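Local coordinates for protein serine protease inhibitor (Thermoanaerobacter tengcongensis, PDB 2PEF) that probably inhibits serine proteases, as many serpins do, and is caught here in the latent state, with its reactive-centre loop inserted as a strand, at residues Pro35-Leu40 / Ala327-Asp332; Glu207-Gly212 / Leu228-Ile233; His221-Ala226 / Ile356-Asn361. One frame throughout, in Å; residues are numbered along the deposited sequence. Where two conformers were deposited one is given.

In the fold
Contacts 1 and 3 are buried, while contact 2 lies at the surface, its centre 24 Å from that of the chain. Contact 1 sets a helix against a strand and depends on one hydroxyl-to-hydroxyl bond among small side chains. The other two are antiparallel strand pairings on opposite edges of the same strand, 222-229: contact 2 joins the end of that strand to strand 210-216, and contact 3 joins its beginning to strand 345-357. Both rely on backbone bonds and run out into Asx turns. At contact 3, however, polar side chains, among them the buried Ser-223 and Asp-357, and a water add to the pairing. Contacts 1 and 3 come within about 7 Å (nearest atoms) without touching.

Contact 1. Residues Pro35-Leu40 / Ala327-Asp332; sequences PLSAML and AVTSVD
Ser-37 and Thr-329 meet through their hydroxyls, the one polar link between this helix and this strand. Thr-329 OG1, in the conformer described, donates to Ser-37 OG at 2.7 Å. Ser-37 has its OG anti to the backbone N (chi1 176°), which directs the hydroxyl to the strand; OG also bonds to Asn-162 of strand 158-169. One oxygen thus ties the helix to two neighbouring strands, and both hydroxyls find partners although both residues are buried.

The apolar contacts are few and small. Ser-37 CB rests on Ala-327 CB at 3.9 Å, and the methyl CG2 of Thr-329 lies the same 3.9 Å from Ala-38 CA. With nothing bulkier between them, the helix and strand axes approach to 7.5 Å and run nearly alongside, 24° apart. His-312 borders both Ser-37 and Thr-329.

Ala-327 and Thr-329 turn their side chains to the helix and Val-328 turns away, the alternation of an extended strand. Strand 322-331 bonds to strand 158-169 on one edge and to 310-318 on the other. In keeping with a latent serpin, this strand is the N-terminal part of the reactive-centre loop, inserted as a central strand of sheet A over helix B in the shutter region.

Contact 2. Residues Glu207-Gly212 / Leu228-Ile233; sequences EENAVG and LPDENI
Val-211 and Leu-228 form the antiparallel hydrogen-bonded pair at this end of the hairpin. Leu-228 N reaches Val-211 O at 2.6 Å, almost along the C=O axis, while the return bond from Val-211 N to Leu-228 O is longer, 3.2 Å, with its donor above the carbonyl plane. One step on, Ala-210 faces Pro-229 as a non-hydrogen-bonded pair, a place where proline's missing N-H costs this strand pair no bond. Pro-229 CA instead makes a CA-H...O contact with Asn-209 O. That same oxygen accepts from Asp-230 N at 2.8 Å and carries the pairing past the strand end.

Beyond the strand end, Ile-233 CG2 lies between its own backbone N and carbonyl carbon, which brings this methyl onto Asn-209 CB, 3.6 Å away, and Asp-230 brings OD2 to 3.2 Å from Asn-209 CA.

A type II turn, Glu-207 to Ala-210, positions Asn-209; Asp-230 OD1 accepts from Asn-232 N at 2.9 Å, an Asx turn at the start of the type I turn that delivers Ile-233.

Tyr-238 of helix 235-241 touches Ala-210, Pro-229 and Ile-233, whereas Val-211 and Leu-228 occupy the other face. Gly-212 bonds outward to strand 203-207, and strand 345-357 flanks Leu-228 and Pro-229.

Contact 3. Residues His221-Ala226 / Ile356-Asn361; sequences HYSFVA and IDNSTN
Tyr-222 and Ser-223 pair antiparallel with Asp-357 and Ile-356: Ser-223 and Ile-356 exchange both backbone bonds, each donor lying in the carbonyl plane, and Asn-358 N adds a third, to His-221 O, just beyond the non-hydrogen-bonded pair Tyr-222 and Asp-357.

Asn-358 has CG anti to its carbonyl carbon (chi1 -72°), and its amide returns to the first strand. ND2 donates to Ser-223 OG at 2.8 Å, the oxygen only 7° out of the amide plane, and also bonds to Asn-220 O; two bonds fix the rotation of the amide. On the face that carries Ser-223 and Ile-356, Val-225 crosses Ile-356 at about a right angle, CG2 of the valine 3.9 Å from CD1 of the isoleucine, and Phe-247 and Ile-251 of helix 244-252 touch Ile-356.

The strands are neighbours in sheet B of the serpin fold, and the turn at 358-361 leads from strand 345-357 into strand 362-372. On the face of Tyr-222 and Asp-357, the Tyr-222 ring presents its CD2 edge to Ile-356 O, in plane at 3.5 Å, while His-221 CB sits over one ring face near the rim. The phenol OH bonds to Pro-82 O.

Asp-357 organises the turn. Its OD1 accepts from Ser-359 OG at 2.7 Å, on the syn side; its second bond, from Ser-359 N, makes an Asx turn. A water donates to this oxygen and to His-221 O, linking the two segments. OD2 takes Thr-360 OG1 at 2.7 Å from above the carboxylate plane, and bonds to Tyr-77 OH. An alanine here, lacking the carboxylate, would probably leave Ser-359, Thr-360 OG1, Tyr-77 OH and the bridging water without this acceptor and let the turn shift. Asp-357 O receives Thr-360 N and Asn-361 N, the latter at 2.7 Å.

Contact 1. Residues Pro35-Leu40 / Ala327-Asp332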
# COMPACT_ATOMS: atom_id res chain seq x y z
N PRO A 35 -1.54 2.07 0.01
CA PRO A 35 -2.60 2.59 0.87
C PRO A 35 -3.75 1.60 1.00
O PRO A 35 -4.33 1.48 2.08
CB PRO A 35 -3.04 3.86 0.14
CG PRO A 35 -1.87 4.25 -0.69
CD PRO A 35 -1.27 2.96 -1.14
N LEU A 36 -4.07 0.89 -0.09
CA LEU A 36 -5.12 -0.12 -0.08
C LEU A 36 -4.85 -1.19 0.98
O LEU A 36 -5.72 -1.50 1.79
CB LEU A 36 -5.28 -0.78 -1.45
CG LEU A 36 -6.35 -1.88 -1.58
CD1 LEU A 36 -7.75 -1.37 -1.24
CD2 LEU A 36 -6.31 -2.47 -2.98
N SER A 37 -3.64 -1.74 0.97
CA SER A 37 -3.25 -2.76 1.94
C SER A 37 -3.35 -2.27 3.38
O SER A 37 -3.87 -2.97 4.25
CB SER A 37 -1.84 -3.26 1.64
OG SER A 37 -1.42 -4.19 2.62
N ALA A 38 -2.86 -1.05 3.62
CA ALA A 38 -2.90 -0.46 4.95
C ALA A 38 -4.34 -0.24 5.42
O ALA A 38 -4.69 -0.62 6.54
CB ALA A 38 -2.13 0.85 4.97
N MET A 39 -5.15 0.35 4.54
CA MET A 39 -6.57 0.56 4.79
C MET A 39 -7.28 -0.72 5.21
O MET A 39 -8.04 -0.75 6.17
CB MET A 39 -7.24 1.14 3.53
CG MET A 39 -8.76 1.23 3.59
SD MET A 39 -9.34 2.42 4.82
CE MET A 39 -8.98 3.97 4.00
N LEU A 40 -7.03 -1.80 4.46
CA LEU A 40 -7.73 -3.06 4.71
C LEU A 40 -7.38 -3.70 6.05
O LEU A 40 -8.26 -4.18 6.76
CB LEU A 40 -7.54 -4.03 3.55
CG LEU A 40 -8.24 -3.58 2.26
CD1 LEU A 40 -7.75 -4.40 1.08
CD2 LEU A 40 -9.75 -3.66 2.38
N ALA A 327 2.39 -6.03 -1.42
CA ALA A 327 2.34 -5.37 -0.12
C ALA A 327 1.76 -6.28 0.95
O ALA A 327 0.90 -7.11 0.68
CB ALA A 327 1.53 -4.09 -0.20
N VAL A 328 2.28 -6.12 2.15
CA VAL A 328 1.70 -6.74 3.32
C VAL A 328 1.58 -5.67 4.39
O VAL A 328 2.48 -4.84 4.55
CB VAL A 328 2.56 -7.92 3.86
CG1 VAL A 328 2.00 -8.45 5.18
CG2 VAL A 328 2.64 -9.04 2.83
N THR A 329 0.45 -5.67 5.08
CA THR A 329 0.28 -4.87 6.29
C THR A 329 -0.11 -5.79 7.44
O THR A 329 -1.07 -6.55 7.33
CB THR A 329 -0.78 -3.76 6.11
OG1 THR A 329 -0.55 -3.07 4.88
CG2 THR A 329 -0.73 -2.78 7.28
N SER A 330 0.65 -5.73 8.52
CA SER A 330 0.34 -6.53 9.70
C SER A 330 0.04 -5.65 10.91
O SER A 330 0.56 -4.54 11.04
CB SER A 330 1.48 -7.51 10.01
OG SER A 330 2.69 -6.82 10.25
N VAL A 331 -0.84 -6.16 11.77
CA VAL A 331 -1.20 -5.48 13.01
C VAL A 331 -0.87 -6.41 14.18
O VAL A 331 -1.30 -7.56 14.21
CB VAL A 331 -2.70 -5.09 13.02
CG1 VAL A 331 -3.10 -4.47 14.37
CG2 VAL A 331 -3.02 -4.13 11.88
N ASP A 332 -0.09 -5.88 15.13
CA ASP A 332 0.38 -6.59 16.34
C ASP A 332 1.63 -7.48 16.19
O ASP A 332 2.03 -8.14 17.14
CB ASP A 332 -0.76 -7.33 17.07
CG ASP A 332 -1.09 -6.71 18.41
OD1 ASP A 332 -2.19 -7.00 18.94
OD2 ASP A 332 -0.26 -5.94 18.95

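Contact 2. Residues Glu207-Gly212 / Leu228-Ile233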
# COMPACT_ATOMS: atom_id res chain seq x y z
N GLU A 207 1.92 20.22 -13.86
CA GLU A 207 1.51 20.98 -12.69
C GLU A 207 2.58 21.99 -12.32
O GLU A 207 3.61 22.07 -12.99
CB GLU A 207 1.22 20.04 -11.50
CG GLU A 207 0.09 19.05 -11.73
CD GLU A 207 -1.28 19.71 -11.92
OE1 GLU A 207 -2.10 19.15 -12.67
OE2 GLU A 207 -1.54 20.77 -11.32
N GLU A 208 2.34 22.77 -11.28
CA GLU A 208 3.37 23.65 -10.78
C GLU A 208 4.53 22.79 -10.29
O GLU A 208 4.34 21.83 -9.54
CB GLU A 208 2.84 24.56 -9.67
CG GLU A 208 1.74 25.52 -10.12
CD GLU A 208 2.15 26.40 -11.29
OE1 GLU A 208 3.04 27.26 -11.13
OE2 GLU A 208 1.55 26.25 -12.38
N ASN A 209 5.73 23.12 -10.77
CA ASN A 209 6.97 22.42 -10.41
C ASN A 209 7.04 20.93 -10.74
O ASN A 209 7.86 20.21 -10.18
CB ASN A 209 7.32 22.67 -8.94
CG ASN A 209 7.62 24.12 -8.66
OD1 ASN A 209 8.68 24.63 -9.03
ND2 ASN A 209 6.70 24.80 -7.99
N ALA A 210 6.20 20.46 -11.66
CA ALA A 210 6.22 19.05 -12.02
C ALA A 210 5.69 18.78 -13.42
O ALA A 210 4.76 19.44 -13.88
CB ALA A 210 5.46 18.21 -11.00
N VAL A 211 6.31 17.81 -14.08
CA VAL A 211 5.80 17.23 -15.32
C VAL A 211 5.78 15.71 -15.16
O VAL A 211 6.34 15.17 -14.21
CB VAL A 211 6.62 17.66 -16.59
CG1 VAL A 211 6.57 19.18 -16.78
CG2 VAL A 211 8.07 17.15 -16.54
N GLY A 212 5.14 15.02 -16.10
CA GLY A 212 5.09 13.57 -16.03
C GLY A 212 4.15 12.99 -17.06
O GLY A 212 3.72 13.69 -17.97
N LEU A 228 7.61 14.01 -12.20
CA LEU A 228 8.98 14.49 -12.07
C LEU A 228 9.03 15.93 -11.58
O LEU A 228 8.79 16.86 -12.35
CB LEU A 228 9.71 14.37 -13.41
CG LEU A 228 11.19 14.75 -13.46
CD1 LEU A 228 12.06 13.64 -12.88
CD2 LEU A 228 11.59 15.05 -14.90
N PRO A 229 9.32 16.13 -10.28
CA PRO A 229 9.52 17.49 -9.76
C PRO A 229 10.69 18.18 -10.46
O PRO A 229 11.71 17.54 -10.75
CB PRO A 229 9.82 17.26 -8.28
CG PRO A 229 9.18 15.93 -7.98
CD PRO A 229 9.45 15.12 -9.21
N ASP A 230 10.54 19.47 -10.75
CA ASP A 230 11.56 20.21 -11.48
C ASP A 230 12.65 20.76 -10.56
O ASP A 230 12.60 20.55 -9.35
CB ASP A 230 10.94 21.30 -12.38
CG ASP A 230 10.34 22.47 -11.61
OD1 ASP A 230 10.71 22.73 -10.43
OD2 ASP A 230 9.50 23.18 -12.20
N GLU A 231 13.63 21.44 -11.14
CA GLU A 231 14.81 21.89 -10.39
C GLU A 231 14.49 22.89 -9.28
O GLU A 231 15.30 23.09 -8.37
CB GLU A 231 15.85 22.48 -11.35
CG GLU A 231 15.46 23.80 -12.01
CD GLU A 231 16.63 24.46 -12.69
OE1 GLU A 231 17.43 25.12 -12.00
OE2 GLU A 231 16.75 24.31 -13.92
N ASN A 232 13.32 23.51 -9.36
CA ASN A 232 12.93 24.55 -8.41
C ASN A 232 12.18 24.04 -7.17
O ASN A 232 11.74 24.84 -6.34
CB ASN A 232 12.13 25.65 -9.13
CG ASN A 232 12.98 26.42 -10.12
OD1 ASN A 232 14.07 26.89 -9.80
ND2 ASN A 232 12.48 26.55 -11.35
N ILE A 233 12.07 22.72 -7.05
CA ILE A 233 11.46 22.12 -5.87
C ILE A 233 12.15 20.80 -5.55
O ILE A 233 12.59 20.10 -6.46
CB ILE A 233 9.92 21.91 -6.04
CG1 ILE A 233 9.22 21.81 -4.68
CG2 ILE A 233 9.61 20.69 -6.92
CD1 ILE A 233 7.73 22.08 -4.73

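Contact 3. Residues His221-Ala226 / Ile356-Asn361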
# COMPACT_ATOMS: atom_id res chain seq x y z
N HIS A 221 -7.47 -1.19 -16.96
CA HIS A 221 -8.01 -1.12 -15.60
C HIS A 221 -7.08 -0.37 -14.67
O HIS A 221 -7.52 0.29 -13.71
CB HIS A 221 -8.24 -2.53 -15.05
CG HIS A 221 -9.13 -3.36 -15.91
ND1 HIS A 221 -10.44 -3.02 -16.16
CD2 HIS A 221 -8.90 -4.51 -16.58
CE1 HIS A 221 -10.98 -3.94 -16.94
NE2 HIS A 221 -10.07 -4.85 -17.21
N TYR A 222 -5.78 -0.46 -14.95
CA TYR A 222 -4.75 0.17 -14.13
C TYR A 222 -3.78 0.93 -15.01
O TYR A 222 -3.61 0.61 -16.18
CB TYR A 222 -4.01 -0.88 -13.30
CG TYR A 222 -4.94 -1.72 -12.47
CD1 TYR A 222 -5.21 -3.05 -12.81
CD2 TYR A 222 -5.58 -1.18 -11.35
CE1 TYR A 222 -6.08 -3.82 -12.04
CE2 TYR A 222 -6.46 -1.94 -10.59
CZ TYR A 222 -6.70 -3.26 -10.94
OH TYR A 222 -7.57 -4.01 -10.18
N SER A 223 -3.15 1.94 -14.43
CA SER A 223 -2.11 2.70 -15.11
C SER A 223 -0.97 3.05 -14.17
O SER A 223 -1.10 2.97 -12.95
CB SER A 223 -2.68 3.98 -15.73
OG SER A 223 -3.60 3.67 -16.77
N PHE A 224 0.15 3.42 -14.77
CA PHE A 224 1.33 3.82 -14.04
C PHE A 224 1.47 5.33 -14.20
O PHE A 224 1.56 5.84 -15.32
CB PHE A 224 2.56 3.10 -14.61
CG PHE A 224 3.83 3.34 -13.84
CD1 PHE A 224 4.20 2.48 -12.81
CD2 PHE A 224 4.67 4.40 -14.16
CE1 PHE A 224 5.38 2.69 -12.09
CE2 PHE A 224 5.85 4.62 -13.44
CZ PHE A 224 6.21 3.75 -12.42
N VAL A 225 1.47 6.04 -13.07
CA VAL A 225 1.65 7.49 -13.05
C VAL A 225 3.10 7.80 -12.67
O VAL A 225 3.60 7.28 -11.67
CB VAL A 225 0.68 8.13 -12.02
CG1 VAL A 225 0.97 9.62 -11.82
CG2 VAL A 225 -0.77 7.91 -12.46
N ALA A 226 3.77 8.64 -13.47
CA ALA A 226 5.13 9.09 -13.17
C ALA A 226 5.14 10.61 -13.06
O ALA A 226 4.63 11.29 -13.95
CB ALA A 226 6.10 8.63 -14.25
N ILE A 356 -2.34 3.17 -10.34
CA ILE A 356 -3.70 3.64 -10.07
C ILE A 356 -4.79 2.76 -10.65
O ILE A 356 -4.64 2.14 -11.71
CB ILE A 356 -3.93 5.13 -10.53
CG1 ILE A 356 -3.72 5.30 -12.04
CG2 ILE A 356 -3.05 6.09 -9.72
CD1 ILE A 356 -4.37 6.55 -12.64
N ASP A 357 -5.91 2.71 -9.93
CA ASP A 357 -7.15 2.11 -10.38
C ASP A 357 -7.85 3.17 -11.23
O ASP A 357 -8.29 4.20 -10.71
CB ASP A 357 -7.97 1.71 -9.14
CG ASP A 357 -9.47 1.59 -9.39
OD1 ASP A 357 -9.89 1.26 -10.52
OD2 ASP A 357 -10.23 1.82 -8.43
N ASN A 358 -7.92 2.93 -12.54
CA ASN A 358 -8.49 3.91 -13.47
C ASN A 358 -9.97 4.25 -13.28
O ASN A 358 -10.44 5.28 -13.77
CB ASN A 358 -8.19 3.52 -14.92
CG ASN A 358 -6.73 3.71 -15.28
OD1 ASN A 358 -6.09 4.67 -14.85
ND2 ASN A 358 -6.20 2.78 -16.08
N SER A 359 -10.70 3.41 -12.55
CA SER A 359 -12.11 3.68 -12.28
C SER A 359 -12.31 4.77 -11.22
O SER A 359 -13.38 5.38 -11.15
CB SER A 359 -12.86 2.40 -11.87
OG SER A 359 -12.53 2.01 -10.54
N THR A 360 -11.28 5.01 -10.41
CA THR A 360 -11.37 5.95 -9.29
C THR A 360 -10.21 6.95 -9.24
O THR A 360 -10.32 8.00 -8.60
CB THR A 360 -11.39 5.22 -7.93
OG1 THR A 360 -10.17 4.47 -7.79
CG2 THR A 360 -12.59 4.28 -7.81
N ASN A 361 -9.11 6.61 -9.91
CA ASN A 361 -7.83 7.34 -9.81
C ASN A 361 -7.12 7.18 -8.46
O ASN A 361 -6.15 7.88 -8.17
CB ASN A 361 -7.98 8.81 -10.21
CG ASN A 361 -8.19 8.98 -11.69
OD1 ASN A 361 -7.81 8.13 -12.49
ND2 ASN A 361 -8.81 10.09 -12.08
O HOH W 1 -10.01 -0.16 -12.88